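Local coordinates for Ent-copalyl diphosphate synthase (Streptomyces platensis, PDB 5BP8), which belongs to the class II terpene cyclases, predominantly helical proteins whose helices pair into alpha-alpha barrel domains, at residues W190-E194 and H496-I500; H213-C219 and A300-P304; R8-A12 and G275-E279. One frame throughout, in Å; residues are numbered along the deposited sequence.

Contact 1 is buried, about 9 Å from the centre of the protein, and contact 2, about 15 Å from it, is partly buried; their centres are about 13 Å apart. Contact 3 sits on the surface, its centre about 35 Å from that of contact 1 and 32 Å from that of contact 2. The first two touch: the ring of His191 in contact 1 reaches Gly218 O of contact 2, which is nested within the loop that contact 1 closes. Chemistry changes with depth. Contact 1 is a buried set of charged and polar side chains, contact 2 joins two turns largely through backbone groups, and contact 3 combines a leucine against a helix with a direct salt bridge and two water bridges beside it.

Contact 1 of 3, residues W190-E194 and H496-I500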
loop_
_atom_site.group_PDB
_atom_site.type_symbol
_atom_site.label_atom_id
_atom_site.label_comp_id
_atom_site.label_asym_id
_atom_site.label_seq_id
_atom_site.Cartn_x
_atom_site.Cartn_y
_atom_site.Cartn_z
ATOM N N TRP A 190 -4.716 -5.424 13.883
ATOM C CA TRP A 190 -3.603 -6.345 14.137
ATOM C C TRP A 190 -2.357 -5.960 13.353
ATOM O O TRP A 190 -1.242 -6.150 13.824
ATOM C CB TRP A 190 -3.982 -7.776 13.775
ATOM C CG TRP A 190 -5.077 -8.362 14.654
ATOM C CD1 TRP A 190 -5.686 -7.767 15.740
ATOM C CD2 TRP A 190 -5.688 -9.662 14.516
ATOM N NE1 TRP A 190 -6.647 -8.623 16.266
ATOM C CE2 TRP A 190 -6.662 -9.783 15.541
ATOM C CE3 TRP A 190 -5.543 -10.696 13.602
ATOM C CZ2 TRP A 190 -7.446 -10.925 15.695
ATOM C CZ3 TRP A 190 -6.330 -11.830 13.742
ATOM C CH2 TRP A 190 -7.272 -11.934 14.788
ATOM N N HIS A 191 -2.563 -5.446 12.146
ATOM C CA HIS A 191 -1.485 -4.964 11.296
ATOM C C HIS A 191 -0.639 -3.875 11.975
ATOM O O HIS A 191 0.525 -3.669 11.575
ATOM C CB HIS A 191 -2.084 -4.403 10.003
ATOM C CG HIS A 191 -1.067 -4.117 8.952
ATOM N ND1 HIS A 191 -0.423 -5.111 8.259
ATOM C CD2 HIS A 191 -0.562 -2.949 8.484
ATOM C CE1 HIS A 191 0.438 -4.577 7.413
ATOM N NE2 HIS A 191 0.371 -3.263 7.530
ATOM N N THR A 192 -1.211 -3.197 12.988
ATOM C CA THR A 192 -0.553 -2.094 13.676
ATOM C C THR A 192 -0.282 -2.395 15.170
ATOM O O THR A 192 -0.082 -1.493 16.001
ATOM C CB THR A 192 -1.293 -0.760 13.432
ATOM O OG1 THR A 192 -0.512 0.345 13.939
ATOM C CG2 THR A 192 -2.593 -0.720 14.022
ATOM N N LEU A 193 -0.201 -3.679 15.488
ATOM C CA LEU A 193 -0.024 -4.102 16.869
ATOM C C LEU A 193 1.170 -3.402 17.548
ATOM O O LEU A 193 1.096 -3.066 18.727
ATOM C CB LEU A 193 0.150 -5.616 16.961
ATOM C CG LEU A 193 0.462 -6.231 18.340
ATOM C CD1 LEU A 193 -0.664 -5.964 19.328
ATOM C CD2 LEU A 193 0.705 -7.735 18.208
ATOM N N GLU A 194 2.243 -3.185 16.804
ATOM C CA GLU A 194 3.502 -2.637 17.393
ATOM C C GLU A 194 3.342 -1.225 17.920
ATOM O O GLU A 194 4.145 -0.748 18.714
ATOM C CB GLU A 194 4.663 -2.715 16.376
ATOM C CG GLU A 194 4.735 -1.589 15.341
ATOM C CD GLU A 194 3.777 -1.740 14.164
ATOM O OE1 GLU A 194 2.928 -2.679 14.164
ATOM O OE2 GLU A 194 3.896 -0.915 13.218
ATOM N N HIS A 496 -0.802 3.546 0.243
ATOM C CA HIS A 496 -0.802 3.824 1.687
ATOM C C HIS A 496 -0.734 2.573 2.553
ATOM O O HIS A 496 -1.562 1.658 2.422
ATOM C CB HIS A 496 -2.026 4.631 2.110
ATOM C CG HIS A 496 -1.984 6.062 1.681
ATOM N ND1 HIS A 496 -3.041 6.921 1.874
ATOM C CD2 HIS A 496 -1.032 6.781 1.043
ATOM C CE1 HIS A 496 -2.739 8.113 1.376
ATOM N NE2 HIS A 496 -1.516 8.060 0.887
ATOM N N ASP A 497 0.254 2.521 3.451
ATOM C CA ASP A 497 0.160 1.599 4.586
ATOM C C ASP A 497 0.755 2.292 5.817
ATOM O O ASP A 497 0.241 3.322 6.247
ATOM C CB ASP A 497 0.739 0.206 4.266
ATOM C CG ASP A 497 0.540 -0.768 5.410
ATOM O OD1 ASP A 497 -0.516 -0.682 6.077
ATOM O OD2 ASP A 497 1.458 -1.533 5.744
ATOM N N LYS A 498 1.819 1.770 6.407
ATOM C CA LYS A 498 2.441 2.457 7.506
ATOM C C LYS A 498 3.115 3.713 6.975
ATOM O O LYS A 498 2.874 4.815 7.473
ATOM C CB LYS A 498 3.498 1.533 8.188
ATOM C CG LYS A 498 2.913 0.309 8.883
ATOM C CD LYS A 498 2.216 0.660 10.180
ATOM C CE LYS A 498 1.430 -0.525 10.725
ATOM N NZ LYS A 498 2.336 -1.635 11.101
ATOM N N ASP A 499 4.002 3.526 6.005
ATOM C CA ASP A 499 4.494 4.620 5.165
ATOM C C ASP A 499 3.778 4.405 3.826
ATOM O O ASP A 499 2.540 4.285 3.826
ATOM C CB ASP A 499 6.045 4.842 5.115
ATOM C CG ASP A 499 6.926 3.558 4.876
ATOM O OD1 ASP A 499 6.444 2.504 4.401
ATOM O OD2 ASP A 499 8.181 3.651 5.162
ATOM N N ILE A 500 4.494 4.395 2.716
ATOM C CA ILE A 500 3.905 4.107 1.391
ATOM C C ILE A 500 4.750 3.019 0.721
ATOM O O ILE A 500 5.992 3.012 0.833
ATOM C CB ILE A 500 3.756 5.342 0.479
ATOM C CG1 ILE A 500 4.993 6.266 0.480
ATOM C CG2 ILE A 500 2.537 6.138 0.910
ATOM C CD1 ILE A 500 4.804 7.557 -0.308
#
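His191 and Lys498 tie residues 190-194 to residues 496-500 through two separate polar links. In the first, His191 NE2 donates to Asp497 OD2 over 2.7 Å with an N-H...O angle of 162°; the oxygen lies at the ring edge, close to the ring plane, and is met on its syn side. The carboxylate is nevertheless twisted by 46° from the imidazole. Ser255 OG also bonds Asp497 OD2, and His191 ND1 is hydrogen-bonded to Gly218 O, so partners at both nitrogens limit rotation of the ring.

The second link is the ammonium of Lys498. Lys498 NZ donates a hydrogen bond to His191 O at 2.8 Å, tilted 23° from the carbonyl plane, and it forms a salt bridge of 2.7 Å with OE2 of Glu194 on the syn lone pair of that oxygen, which Tyr32 OH also engages. A bend at the last torsion of the lysine brings NZ round to these two acceptors.

Tight fit ends with these polar groups. Lys498 CE merely rests 3.8 Å from Thr192 CB, beside Val130 of helix 127-144. This looser apolar packing is buried too, so no side of the contact faces solvent. The nearest CA atoms, those of Thr192 and Lys498, are 8.2 Å apart, a gap that side chains span. The geometry is that of a His-carboxylate pair and a buried salt bridge joining the turn of the small antiparallel hairpin 495-501 to the start of helix 193-196.

Contact 2 of 3, residues H213-C219 and A300-P304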
loop_
_atom_site.group_PDB
_atom_site.type_symbol
_atom_site.label_atom_id
_atom_site.label_comp_id
_atom_site.label_asym_id
_atom_site.label_seq_id
_atom_site.Cartn_x
_atom_site.Cartn_y
_atom_site.Cartn_z
ATOM N N HIS A 213 2.983 -17.946 5.128
ATOM C CA HIS A 213 3.212 -16.938 6.161
ATOM C C HIS A 213 2.585 -17.310 7.493
ATOM O O HIS A 213 2.201 -16.448 8.270
ATOM C CB HIS A 213 2.698 -15.599 5.695
ATOM C CG HIS A 213 1.254 -15.590 5.360
ATOM N ND1 HIS A 213 0.680 -16.489 4.482
ATOM C CD2 HIS A 213 0.273 -14.752 5.731
ATOM C CE1 HIS A 213 -0.601 -16.205 4.334
ATOM N NE2 HIS A 213 -0.875 -15.165 5.099
ATOM N N ASN A 214 2.489 -18.610 7.787
ATOM C CA ASN A 214 2.033 -18.995 9.128
ATOM C C ASN A 214 2.854 -18.291 10.206
ATOM O O ASN A 214 4.079 -18.208 10.120
ATOM C CB ASN A 214 2.131 -20.501 9.307
ATOM C CG ASN A 214 0.996 -21.230 8.640
ATOM O OD1 ASN A 214 -0.153 -20.824 8.741
ATOM N ND2 ASN A 214 1.310 -22.308 7.937
ATOM N N GLY A 215 2.164 -17.796 11.224
ATOM C CA GLY A 215 2.792 -17.053 12.316
ATOM C C GLY A 215 2.797 -15.536 12.160
ATOM O O GLY A 215 3.013 -14.816 13.147
ATOM N N SER A 216 2.605 -15.038 10.938
ATOM C CA SER A 216 2.485 -13.590 10.731
ATOM C C SER A 216 1.249 -13.046 11.436
ATOM O O SER A 216 0.216 -13.742 11.567
ATOM C CB SER A 216 2.428 -13.229 9.248
ATOM O OG SER A 216 1.317 -13.829 8.605
ATOM N N VAL A 217 1.363 -11.804 11.900
ATOM C CA VAL A 217 0.281 -11.108 12.585
ATOM C C VAL A 217 -0.141 -9.936 11.712
ATOM O O VAL A 217 0.669 -9.024 11.449
ATOM C CB VAL A 217 0.724 -10.611 13.956
ATOM C CG1 VAL A 217 -0.363 -9.739 14.620
ATOM C CG2 VAL A 217 1.076 -11.803 14.836
ATOM N N GLY A 218 -1.380 -9.974 11.230
ATOM C CA GLY A 218 -1.849 -8.965 10.318
ATOM C C GLY A 218 -0.975 -8.754 9.091
ATOM O O GLY A 218 -0.911 -7.645 8.590
ATOM N N CYS A 219 -0.292 -9.797 8.591
ATOM C CA CYS A 219 0.634 -9.643 7.460
ATOM C C CYS A 219 1.629 -8.468 7.605
ATOM O O CYS A 219 1.981 -7.822 6.598
ATOM C CB CYS A 219 -0.125 -9.521 6.124
ATOM S SG CYS A 219 -1.080 -11.012 5.695
ATOM N N ALA A 300 -4.868 -10.655 1.611
ATOM C CA ALA A 300 -4.160 -11.904 1.878
ATOM C C ALA A 300 -4.779 -12.627 3.076
ATOM O O ALA A 300 -5.460 -12.003 3.900
ATOM C CB ALA A 300 -2.692 -11.635 2.152
ATOM N N PRO A 301 -4.502 -13.940 3.212
ATOM C CA PRO A 301 -4.995 -14.591 4.432
ATOM C C PRO A 301 -4.359 -13.944 5.681
ATOM O O PRO A 301 -3.165 -13.583 5.668
ATOM C CB PRO A 301 -4.574 -16.063 4.256
ATOM C CG PRO A 301 -4.263 -16.237 2.796
ATOM C CD PRO A 301 -3.850 -14.875 2.284
ATOM N N GLY A 302 -5.132 -13.828 6.750
ATOM C CA GLY A 302 -4.644 -13.193 7.983
ATOM C C GLY A 302 -5.038 -11.740 8.177
ATOM O O GLY A 302 -4.719 -11.139 9.214
ATOM N N LEU A 303 -5.722 -11.185 7.175
ATOM C CA LEU A 303 -6.282 -9.834 7.207
ATOM C C LEU A 303 -7.830 -9.898 7.110
ATOM O O LEU A 303 -8.378 -10.889 6.636
ATOM C CB LEU A 303 -5.727 -9.016 6.045
ATOM C CG LEU A 303 -4.237 -8.629 6.112
ATOM C CD1 LEU A 303 -3.742 -8.172 4.765
ATOM C CD2 LEU A 303 -3.991 -7.535 7.137
ATOM N N PRO A 304 -8.529 -8.862 7.584
ATOM C CA PRO A 304 -9.992 -8.869 7.483
ATOM C C PRO A 304 -10.418 -8.570 6.069
ATOM O O PRO A 304 -9.717 -7.858 5.340
ATOM C CB PRO A 304 -10.427 -7.728 8.429
ATOM C CG PRO A 304 -9.242 -6.844 8.556
ATOM C CD PRO A 304 -8.031 -7.689 8.332
HETATM O O HOH W 1 -3.032 -12.311 11.208
#
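The carbonyl oxygen of His213, the residue whose ring reaches across to Pro301, is gripped twice by Ser216. Ser216 OG donates to His213 O at 2.8 Å, in the carbonyl plane, and Ser216 N donates to His213 O at 3.0 Å, closing a type II turn from His213 to Ser216. On the other side, Ala300 to Leu303 form a second type II turn, with Pro301 and Gly302 at its two central positions and a closing backbone bond that is only weak.

The link between the turns runs from His213 NE2 to Pro301 O, 2.8 Å long with an N-H...O angle of 163°. The acceptor lies in the plane of the imidazole, yet the donor stands 41° above the carbonyl plane, so the bond is straight at the nitrogen but not aimed at a lone pair of the oxygen. His207 stacks on the same ring. The pyrrolidine of Pro301 crosses the histidine side chain at about a right angle.

Cys219 SG approaches the same Pro301 O to 3.3 Å, and it touches Ala300 CB at 3.9 Å and Leu303 CG at 4.0 Å. Leu303 CD2 packs against Gly218 O at 3.4 Å. Water 1 then joins the backbones, accepting from Gly218 N and donating to Gly302 O, both at 2.9 Å.

Because a carbonyl can only accept, His213 NE2 must carry a hydrogen here, and the two turns are joined by one direct hydrogen bond, one water bridge and apolar contacts of Cys219 with Ala300 and Leu303.

Contact 3 of 3, residues R8-A12 and G275-E279; sequences REAEA and GLRYE. With SO4 (sulfate ion), chain C.
The N-terminal helix 7-20 packs, through Arg8, Glu9 and Ala12, on the loop that links helices 260-274 and 282-291 of this alpha-helical terpene-cyclase fold, with Leu276 of that loop as the apolar centre. Both Leu276 methyls lie against Arg8, CD2 3.9 Å from Arg8 CB and CD1 3.5 Å from Arg8 O, and CD1 also reaches Ala12 CB, one turn further on, at 4.0 Å. Leu512 and Leu515 of the C-terminal helix 504-518 pack against the same helix, which places both chain ends together.

Toward the outside, Glu9 and Arg277 pair by charge alone. Glu9 OE1 is 3.0 Å from Arg277 NH1 but sits over a face of the guanidinium, well out of its plane, so no N-H points at it; the two planes are 70° apart. Directed bonding comes instead from water 3, which donates to Glu9 OE1 at 2.6 Å and accepts from Arg277 N at 2.9 Å. Water 2 donates to the backbone oxygens of both residues.

Arg8 turns its guanidinium away from the loop, its chain bent at chi2, beside Glu11. At the surface it holds a sulfate ion, probably from the crystallisation liquor, which Arg511 also bonds. The sulfur lies at the edge of the guanidinium, in its plane: Arg8 NH1 donates to sulfate O4 at 3.1 Å, and Arg8 NH2 to sulfate O1 at 3.0 Å with an angle of 162°.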
loop_
_atom_site.group_PDB
_atom_site.type_symbol
_atom_site.label_atom_id
_atom_site.label_comp_id
_atom_site.label_asym_id
_atom_site.label_seq_id
_atom_site.Cartn_x
_atom_site.Cartn_y
_atom_site.Cartn_z
ATOM N N ARG A 8 4.453 -9.019 -26.650
ATOM C CA ARG A 8 3.811 -8.727 -25.398
ATOM C C ARG A 8 2.876 -9.850 -24.974
ATOM O O ARG A 8 2.567 -9.948 -23.785
ATOM C CB ARG A 8 3.128 -7.362 -25.450
ATOM C CG ARG A 8 4.111 -6.265 -25.842
ATOM C CD ARG A 8 3.947 -4.966 -25.082
ATOM N NE ARG A 8 4.917 -3.972 -25.557
ATOM C CZ ARG A 8 6.159 -3.806 -25.090
ATOM N NH1 ARG A 8 6.640 -4.550 -24.097
ATOM N NH2 ARG A 8 6.933 -2.859 -25.616
ATOM N N GLU A 9 2.462 -10.727 -25.902
ATOM C CA GLU A 9 1.787 -11.975 -25.482
ATOM C C GLU A 9 2.728 -12.836 -24.635
ATOM O O GLU A 9 2.332 -13.418 -23.607
ATOM C CB GLU A 9 1.273 -12.793 -26.683
ATOM C CG GLU A 9 -0.010 -12.255 -27.295
ATOM C CD GLU A 9 -0.351 -12.887 -28.640
ATOM O OE1 GLU A 9 -1.168 -12.295 -29.360
ATOM O OE2 GLU A 9 0.198 -13.959 -28.993
ATOM N N ALA A 10 3.973 -12.930 -25.086
ATOM C CA ALA A 10 4.997 -13.669 -24.352
ATOM C C ALA A 10 5.237 -13.034 -22.989
ATOM O O ALA A 10 5.391 -13.717 -21.989
ATOM C CB ALA A 10 6.297 -13.720 -25.160
ATOM N N GLU A 11 5.311 -11.711 -22.968
ATOM C CA GLU A 11 5.433 -10.981 -21.716
ATOM C C GLU A 11 4.282 -11.257 -20.763
ATOM O O GLU A 11 4.501 -11.419 -19.582
ATOM C CB GLU A 11 5.434 -9.497 -21.977
ATOM C CG GLU A 11 6.795 -8.915 -22.218
ATOM C CD GLU A 11 6.734 -7.406 -22.239
ATOM O OE1 GLU A 11 6.568 -6.873 -23.354
ATOM O OE2 GLU A 11 6.792 -6.769 -21.145
ATOM N N ALA A 12 3.054 -11.271 -21.283
ATOM C CA ALA A 12 1.888 -11.592 -20.472
ATOM C C ALA A 12 1.985 -12.978 -19.854
ATOM O O ALA A 12 1.699 -13.173 -18.662
ATOM C CB ALA A 12 0.605 -11.447 -21.276
ATOM N N GLY A 275 -6.052 -6.211 -23.585
ATOM C CA GLY A 275 -6.346 -6.686 -24.948
ATOM C C GLY A 275 -5.411 -7.786 -25.441
ATOM O O GLY A 275 -5.571 -8.272 -26.558
ATOM N N LEU A 276 -4.438 -8.204 -24.624
ATOM C CA LEU A 276 -3.555 -9.317 -24.975
ATOM C C LEU A 276 -4.219 -10.684 -24.849
ATOM O O LEU A 276 -5.065 -10.905 -23.978
ATOM C CB LEU A 276 -2.285 -9.297 -24.107
ATOM C CG LEU A 276 -1.388 -8.083 -24.321
ATOM C CD1 LEU A 276 -0.335 -8.024 -23.208
ATOM C CD2 LEU A 276 -0.705 -8.110 -25.679
ATOM N N ARG A 277 -3.804 -11.611 -25.720
ATOM C CA ARG A 277 -4.242 -12.995 -25.658
ATOM C C ARG A 277 -3.320 -13.765 -24.728
ATOM O O ARG A 277 -2.107 -13.656 -24.815
ATOM C CB ARG A 277 -4.243 -13.665 -27.045
ATOM C CG ARG A 277 -5.357 -13.193 -27.977
ATOM C CD ARG A 277 -5.417 -14.009 -29.275
ATOM N NE ARG A 277 -4.615 -13.391 -30.337
ATOM C CZ ARG A 277 -3.423 -13.811 -30.780
ATOM N NH1 ARG A 277 -2.820 -13.134 -31.752
ATOM N NH2 ARG A 277 -2.824 -14.893 -30.277
ATOM N N TYR A 278 -3.918 -14.500 -23.810
ATOM C CA TYR A 278 -3.193 -15.351 -22.889
ATOM C C TYR A 278 -4.202 -16.291 -22.302
ATOM O O TYR A 278 -5.418 -16.076 -22.426
ATOM C CB TYR A 278 -2.567 -14.536 -21.746
ATOM C CG TYR A 278 -3.595 -13.762 -20.984
ATOM C CD1 TYR A 278 -4.242 -14.316 -19.874
ATOM C CD2 TYR A 278 -3.947 -12.486 -21.382
ATOM C CE1 TYR A 278 -5.201 -13.604 -19.180
ATOM C CE2 TYR A 278 -4.900 -11.766 -20.697
ATOM C CZ TYR A 278 -5.531 -12.330 -19.609
ATOM O OH TYR A 278 -6.478 -11.589 -18.957
ATOM N N GLU A 279 -3.685 -17.328 -21.662
ATOM C CA GLU A 279 -4.479 -18.215 -20.843
ATOM C C GLU A 279 -4.099 -17.971 -19.371
ATOM O O GLU A 279 -2.932 -18.155 -18.977
ATOM C CB GLU A 279 -4.202 -19.653 -21.274
ATOM C CG GLU A 279 -4.932 -20.717 -20.478
ATOM C CD GLU A 279 -6.431 -20.715 -20.700
ATOM O OE1 GLU A 279 -6.911 -20.098 -21.680
ATOM O OE2 GLU A 279 -7.134 -21.360 -19.893
HETATM S S SO4 C . 10.227 -3.231 -23.191
HETATM O O1 SO4 C . 9.757 -3.093 -24.597
HETATM O O2 SO4 C . 10.566 -1.887 -22.691
HETATM O O3 SO4 C . 11.434 -4.086 -23.129
HETATM O O4 SO4 C . 9.157 -3.855 -22.377
HETATM O O HOH W 2 0.156 -15.087 -23.675
HETATM O O HOH W 3 -2.470 -10.472 -28.031
#